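Local coordinates for protein cytosine deaminase (Klebsiella pneumoniae, PDB 4R85) that probably catalyses the hydrolytic deamination of 5-methylcytosine to thymine and ammonia at an iron centre, as a member of the amidohydrolase family, at residues Q151-S156 and H180-T184; D211-D215 and L277-F281. All blocks are in the same frame, centred on the assembly; numbering follows the deposited sequence.

Overall arrangement
Both contacts join loops at the C-terminal ends of the strands of the amidohydrolase barrel, the end at which the iron (II) ion and 5-methylcytosine are bound. Interaction 1 comes first along the chain and ties the loop after strand 143-149 to the loop after strand 174-175. Interaction 2 follows in series, pairing the loop after strand 205-209 with the turn that ends helix 271-277, itself just beyond strand 266-269. Their centres lie about 16 Å apart, and the ring of His180 packs on the backbone of Asp211 and Glu212. Each contact gives the ligand one side chain: Gln151 from interaction 1 and Glu212 from interaction 2.

Interaction 1: residues Q151-S156 and H180-T184; sequences QEGIES and HYENT. With 17E (5-methylcytosine), chain G.
The carboxylate of Glu182 reaches into the turn formed by residues 153-156 and is gripped there by three donors. OE1 of Glu182 takes the backbone N of Ile154 at 2.8 Å through its syn lone pair. Its other oxygen, OE2, accepts twice: from Glu155 N, tilted 32° out of the carboxylate plane on the syn side, and from Ser156 OG, 2.7 Å away on the anti side. Ser156 OG gives that bond and takes another, from Asn183 N at 3.1 Å. A bend at chi2 (-77°) turns the Glu182 chain up to these donors. Gly153 packs its CA against OE1 of Glu182 at 3.5 Å. In the amidohydrolase barrel this joins the loops after strands 143-149 and 174-175, and the first of them brings Gln151 to the bound 5-methylcytosine. The Gln151 amide pairs with this ligand, OE1 accepting from ligand N1 at 2.7 Å and NE2 donating to ligand O2 at 3.0 Å. Packing is looser around Tyr181, whose ring edge meets Glu152 CA at 4.0 Å, and on the solvent side at Asn183, where a water bridges Asn183 ND2 and Ser156 O.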
loop_
_atom_site.group_PDB
_atom_site.type_symbol
_atom_site.label_atom_id
_atom_site.label_comp_id
_atom_site.label_asym_id
_atom_site.label_seq_id
_atom_site.Cartn_x
_atom_site.Cartn_y
_atom_site.Cartn_z
ATOM N N GLN A 151 6.574 -4.923 -27.181
ATOM C CA GLN A 151 7.473 -5.105 -26.038
ATOM C C GLN A 151 8.960 -5.058 -26.380
ATOM O O GLN A 151 9.761 -4.456 -25.658
ATOM C CB GLN A 151 7.178 -6.432 -25.345
ATOM C CG GLN A 151 8.133 -6.772 -24.213
ATOM C CD GLN A 151 7.922 -5.866 -23.011
ATOM O OE1 GLN A 151 7.104 -6.157 -22.140
ATOM N NE2 GLN A 151 8.646 -4.756 -22.969
ATOM N N GLU A 152 9.347 -5.710 -27.468
ATOM C CA GLU A 152 10.771 -5.775 -27.774
ATOM C C GLU A 152 11.218 -4.714 -28.779
ATOM O O GLU A 152 12.317 -4.782 -29.335
ATOM C CB GLU A 152 11.169 -7.200 -28.177
ATOM C CG GLU A 152 10.933 -8.150 -26.999
ATOM C CD GLU A 152 11.465 -9.543 -27.222
ATOM O OE1 GLU A 152 10.750 -10.508 -26.867
ATOM O OE2 GLU A 152 12.592 -9.669 -27.741
ATOM N N GLY A 153 10.365 -3.718 -28.989
ATOM C CA GLY A 153 10.717 -2.598 -29.837
ATOM C C GLY A 153 10.101 -2.672 -31.217
ATOM O O GLY A 153 9.887 -3.756 -31.768
ATOM N N ILE A 154 9.799 -1.505 -31.768
ATOM C CA ILE A 154 9.338 -1.388 -33.144
ATOM C C ILE A 154 10.515 -1.478 -34.121
ATOM O O ILE A 154 10.475 -2.228 -35.104
ATOM C CB ILE A 154 8.601 -0.042 -33.350
ATOM C CG1 ILE A 154 7.338 -0.017 -32.493
ATOM C CG2 ILE A 154 8.268 0.176 -34.823
ATOM C CD1 ILE A 154 6.585 1.302 -32.533
ATOM N N GLU A 155 11.562 -0.705 -33.856
ATOM C CA GLU A 155 12.681 -0.600 -34.785
ATOM C C GLU A 155 13.737 -1.649 -34.476
ATOM O O GLU A 155 14.634 -1.881 -35.277
ATOM C CB GLU A 155 13.330 0.793 -34.697
ATOM C CG GLU A 155 12.368 1.972 -34.659
ATOM C CD GLU A 155 11.719 2.261 -36.016
ATOM O OE1 GLU A 155 11.367 3.432 -36.261
ATOM O OE2 GLU A 155 11.558 1.330 -36.840
ATOM N N SER A 156 13.620 -2.270 -33.306
ATOM C CA SER A 156 14.693 -3.102 -32.761
ATOM C C SER A 156 14.360 -4.604 -32.781
ATOM O O SER A 156 15.168 -5.431 -32.356
ATOM C CB SER A 156 15.017 -2.644 -31.330
ATOM O OG SER A 156 15.141 -1.219 -31.246
ATOM N N HIS A 180 11.886 4.284 -25.155
ATOM C CA HIS A 180 13.061 4.224 -24.282
ATOM C C HIS A 180 13.796 2.885 -24.383
ATOM O O HIS A 180 14.965 2.775 -23.988
ATOM C CB HIS A 180 12.661 4.487 -22.825
ATOM C CG HIS A 180 11.778 3.428 -22.255
ATOM N ND1 HIS A 180 10.422 3.391 -22.493
ATOM C CD2 HIS A 180 12.058 2.346 -21.489
ATOM C CE1 HIS A 180 9.901 2.336 -21.895
ATOM N NE2 HIS A 180 10.869 1.685 -21.278
ATOM N N TYR A 181 13.126 1.862 -24.912
ATOM C CA TYR A 181 13.747 0.531 -25.027
ATOM C C TYR A 181 14.364 0.275 -26.402
ATOM O O TYR A 181 15.097 -0.698 -26.579
ATOM C CB TYR A 181 12.744 -0.577 -24.668
ATOM C CG TYR A 181 13.340 -1.963 -24.500
ATOM C CD1 TYR A 181 12.965 -3.003 -25.344
ATOM C CD2 TYR A 181 14.262 -2.234 -23.498
ATOM C CE1 TYR A 181 13.490 -4.272 -25.204
ATOM C CE2 TYR A 181 14.805 -3.513 -23.350
ATOM C CZ TYR A 181 14.408 -4.527 -24.206
ATOM O OH TYR A 181 14.930 -5.800 -24.087
ATOM N N GLU A 182 14.092 1.143 -27.374
ATOM C CA GLU A 182 14.728 0.991 -28.688
ATOM C C GLU A 182 16.251 1.103 -28.539
ATOM O O GLU A 182 16.753 1.766 -27.622
ATOM C CB GLU A 182 14.205 2.022 -29.689
ATOM C CG GLU A 182 12.668 2.067 -29.794
ATOM C CD GLU A 182 12.083 0.929 -30.614
ATOM O OE1 GLU A 182 10.836 0.817 -30.652
ATOM O OE2 GLU A 182 12.858 0.153 -31.225
ATOM N N ASN A 183 16.972 0.461 -29.447
ATOM C CA ASN A 183 18.412 0.241 -29.292
ATOM C C ASN A 183 19.262 1.516 -29.303
ATOM O O ASN A 183 20.335 1.553 -28.701
ATOM C CB ASN A 183 18.926 -0.738 -30.355
ATOM C CG ASN A 183 18.471 -2.170 -30.109
ATOM O OD1 ASN A 183 18.007 -2.513 -29.020
ATOM N ND2 ASN A 183 18.615 -3.017 -31.126
ATOM N N THR A 184 18.809 2.539 -30.024
ATOM C CA THR A 184 19.517 3.818 -30.041
ATOM C C THR A 184 18.511 4.940 -29.857
ATOM O O THR A 184 17.312 4.758 -30.089
ATOM C CB THR A 184 20.274 4.074 -31.361
ATOM O OG1 THR A 184 19.341 4.263 -32.438
ATOM C CG2 THR A 184 21.198 2.928 -31.687
HETATM N N1 17E G . 6.571 -4.546 -20.022
HETATM C C2 17E G . 7.095 -3.333 -19.843
HETATM O O2 17E G . 7.941 -2.818 -20.791
HETATM N N3 17E G . 6.812 -2.600 -18.761
HETATM C C4 17E G . 5.988 -3.078 -17.813
HETATM N N4 17E G . 5.695 -2.288 -16.661
HETATM C C5 17E G . 5.414 -4.343 -17.958
HETATM C C6 17E G . 5.733 -5.067 -19.103
HETATM C CM5 17E G . 4.492 -4.888 -16.915
HETATM O O HOH W 1 17.655 -5.615 -31.063
#

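Interaction 2: residues D211-D215 and L277-F281; sequences DEIDD and LQGRF. With 17E (5-methylcytosine), chain G.
The Asp214 carboxylate and the Gln278 amide stand nearly upright to each other, their planes 79° apart, with the end of the amide over one face of the carboxylate. Which amide atom is nitrogen and which oxygen is doubtful in the model, but with the amide turned over the approach may be a hydrogen bond. A first water lies to the same side of the Asp214 plane, a second water to the other. Gly279 N meets OD1 of Asp214 from the syn side, close to the carboxylate plane (18° out of it, slightly to the side of the second water), and donates at 2.8 Å along a fairly straight path of 166°. OD1 thus accepts three hydrogen bonds, because both waters donate to it as well. The first water links Asp214 OD1 with Leu277 O and Arg280 N; the second, 2.8 Å from OD1 of Asp214, also accepts from Phe281 N. Asp214 OD1 therefore holds Gly279 directly, and the backbone of Leu277, Arg280 and Phe281 through the two waters.

Towards the pocket, the Gln278 side chain crosses that of Glu212 at about a right angle and rests its amide on CG of Glu212. The Glu212 chain runs extended from CG, carrying its carboxylate to 5-methylcytosine. Ligand N4 donates to OE1 of Glu212 at 2.8 Å, while OE2 of Glu212 approaches ligand N3 equally closely. CD1 of Leu277 touches OE1 of Glu212 at 3.9 Å.

Glu212 is the centre of an inverse gamma turn just beyond strand 205-209, and Leu277 closes helix 271-277, which carries Glu273 of the same pocket. Helix 76-87 covers the contact through Leu76 and Phe77, while His334 of the second subunit packs on Arg280 beside the turn after helix 271-277.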
loop_
_atom_site.group_PDB
_atom_site.type_symbol
_atom_site.label_atom_id
_atom_site.label_comp_id
_atom_site.label_asym_id
_atom_site.label_seq_id
_atom_site.Cartn_x
_atom_site.Cartn_y
_atom_site.Cartn_z
ATOM N N ASP A 211 8.864 6.470 -20.831
ATOM C CA ASP A 211 10.231 6.551 -20.336
ATOM C C ASP A 211 10.315 5.760 -19.033
ATOM O O ASP A 211 10.520 6.328 -17.954
ATOM C CB ASP A 211 10.635 8.024 -20.119
ATOM C CG ASP A 211 10.787 8.803 -21.438
ATOM O OD1 ASP A 211 9.979 9.724 -21.696
ATOM O OD2 ASP A 211 11.730 8.504 -22.215
ATOM N N GLU A 212 10.137 4.443 -19.132
ATOM C CA GLU A 212 10.042 3.598 -17.944
ATOM C C GLU A 212 11.437 3.193 -17.500
ATOM O O GLU A 212 11.819 2.021 -17.560
ATOM C CB GLU A 212 9.153 2.369 -18.196
ATOM C CG GLU A 212 8.778 1.633 -16.889
ATOM C CD GLU A 212 7.926 0.385 -17.085
ATOM O OE1 GLU A 212 7.482 -0.181 -16.058
ATOM O OE2 GLU A 212 7.702 -0.040 -18.240
ATOM N N ILE A 213 12.216 4.179 -17.082
ATOM C CA ILE A 213 13.624 3.964 -16.774
ATOM C C ILE A 213 14.060 5.142 -15.922
ATOM O O ILE A 213 13.433 6.198 -15.978
ATOM C CB ILE A 213 14.459 3.852 -18.078
ATOM C CG1 ILE A 213 15.890 3.385 -17.794
ATOM C CG2 ILE A 213 14.444 5.161 -18.853
ATOM C CD1 ILE A 213 16.684 3.086 -19.074
ATOM N N ASP A 214 15.103 4.973 -15.114
ATOM C CA ASP A 214 15.507 6.038 -14.194
ATOM C C ASP A 214 16.527 7.015 -14.795
ATOM O O ASP A 214 17.012 7.906 -14.105
ATOM C CB ASP A 214 16.022 5.462 -12.869
ATOM C CG ASP A 214 14.905 4.869 -12.005
ATOM O OD1 ASP A 214 15.135 3.801 -11.395
ATOM O OD2 ASP A 214 13.805 5.475 -11.922
ATOM N N ASP A 215 16.824 6.851 -16.081
ATOM C CA ASP A 215 17.792 7.688 -16.790
ATOM C C ASP A 215 17.228 9.094 -17.035
ATOM O O ASP A 215 16.281 9.242 -17.799
ATOM C CB ASP A 215 18.115 7.014 -18.131
ATOM C CG ASP A 215 19.157 7.768 -18.948
ATOM O OD1 ASP A 215 19.390 7.361 -20.107
ATOM O OD2 ASP A 215 19.739 8.756 -18.455
ATOM N N LEU A 277 9.966 -1.790 -9.546
ATOM C CA LEU A 277 10.911 -1.918 -10.658
ATOM C C LEU A 277 11.942 -0.791 -10.729
ATOM O O LEU A 277 13.021 -0.971 -11.277
ATOM C CB LEU A 277 10.172 -1.967 -11.999
ATOM C CG LEU A 277 9.258 -3.155 -12.280
ATOM C CD1 LEU A 277 8.720 -3.024 -13.685
ATOM C CD2 LEU A 277 10.030 -4.483 -12.123
ATOM N N GLN A 278 11.599 0.379 -10.209
ATOM C CA GLN A 278 12.507 1.527 -10.287
ATOM C C GLN A 278 13.370 1.619 -9.036
ATOM O O GLN A 278 13.105 0.952 -8.026
ATOM C CB GLN A 278 11.716 2.840 -10.467
ATOM C CG GLN A 278 10.751 2.832 -11.647
ATOM C CD GLN A 278 11.439 2.546 -12.965
ATOM O OE1 GLN A 278 12.446 3.173 -13.296
ATOM N NE2 GLN A 278 10.902 1.590 -13.725
ATOM N N GLY A 279 14.393 2.470 -9.095
ATOM C CA GLY A 279 15.328 2.606 -7.991
ATOM C C GLY A 279 16.266 1.418 -7.838
ATOM O O GLY A 279 17.027 1.353 -6.876
ATOM N N ARG A 280 16.228 0.480 -8.783
ATOM C CA ARG A 280 17.035 -0.747 -8.675
ATOM C C ARG A 280 18.500 -0.552 -9.033
ATOM O O ARG A 280 19.334 -1.422 -8.766
ATOM C CB ARG A 280 16.461 -1.846 -9.576
ATOM C CG ARG A 280 15.078 -2.353 -9.151
ATOM C CD ARG A 280 15.182 -3.379 -8.022
ATOM N NE ARG A 280 13.866 -3.871 -7.624
ATOM C CZ ARG A 280 13.668 -4.841 -6.741
ATOM N NH1 ARG A 280 14.707 -5.425 -6.152
ATOM N NH2 ARG A 280 12.430 -5.221 -6.440
ATOM N N PHE A 281 18.816 0.570 -9.669
ATOM C CA PHE A 281 20.188 0.830 -10.073
ATOM C C PHE A 281 20.834 1.922 -9.232
ATOM O O PHE A 281 21.959 2.345 -9.509
ATOM C CB PHE A 281 20.241 1.141 -11.571
ATOM C CG PHE A 281 19.657 0.043 -12.415
ATOM C CD1 PHE A 281 18.381 0.159 -12.945
ATOM C CD2 PHE A 281 20.362 -1.137 -12.616
ATOM C CE1 PHE A 281 17.830 -0.874 -13.695
ATOM C CE2 PHE A 281 19.826 -2.165 -13.363
ATOM C CZ PHE A 281 18.559 -2.038 -13.907
HETATM N N1 17E G . 6.571 -4.546 -20.022
HETATM C C2 17E G . 7.095 -3.333 -19.843
HETATM O O2 17E G . 7.941 -2.818 -20.791
HETATM N N3 17E G . 6.812 -2.600 -18.761
HETATM C C4 17E G . 5.988 -3.078 -17.813
HETATM N N4 17E G . 5.695 -2.288 -16.661
HETATM C C5 17E G . 5.414 -4.343 -17.958
HETATM C C6 17E G . 5.733 -5.067 -19.103
HETATM C CM5 17E G . 4.492 -4.888 -16.915
HETATM O O HOH W 2 15.279 0.618 -11.660
HETATM O O HOH W 3 17.659 3.036 -10.325
#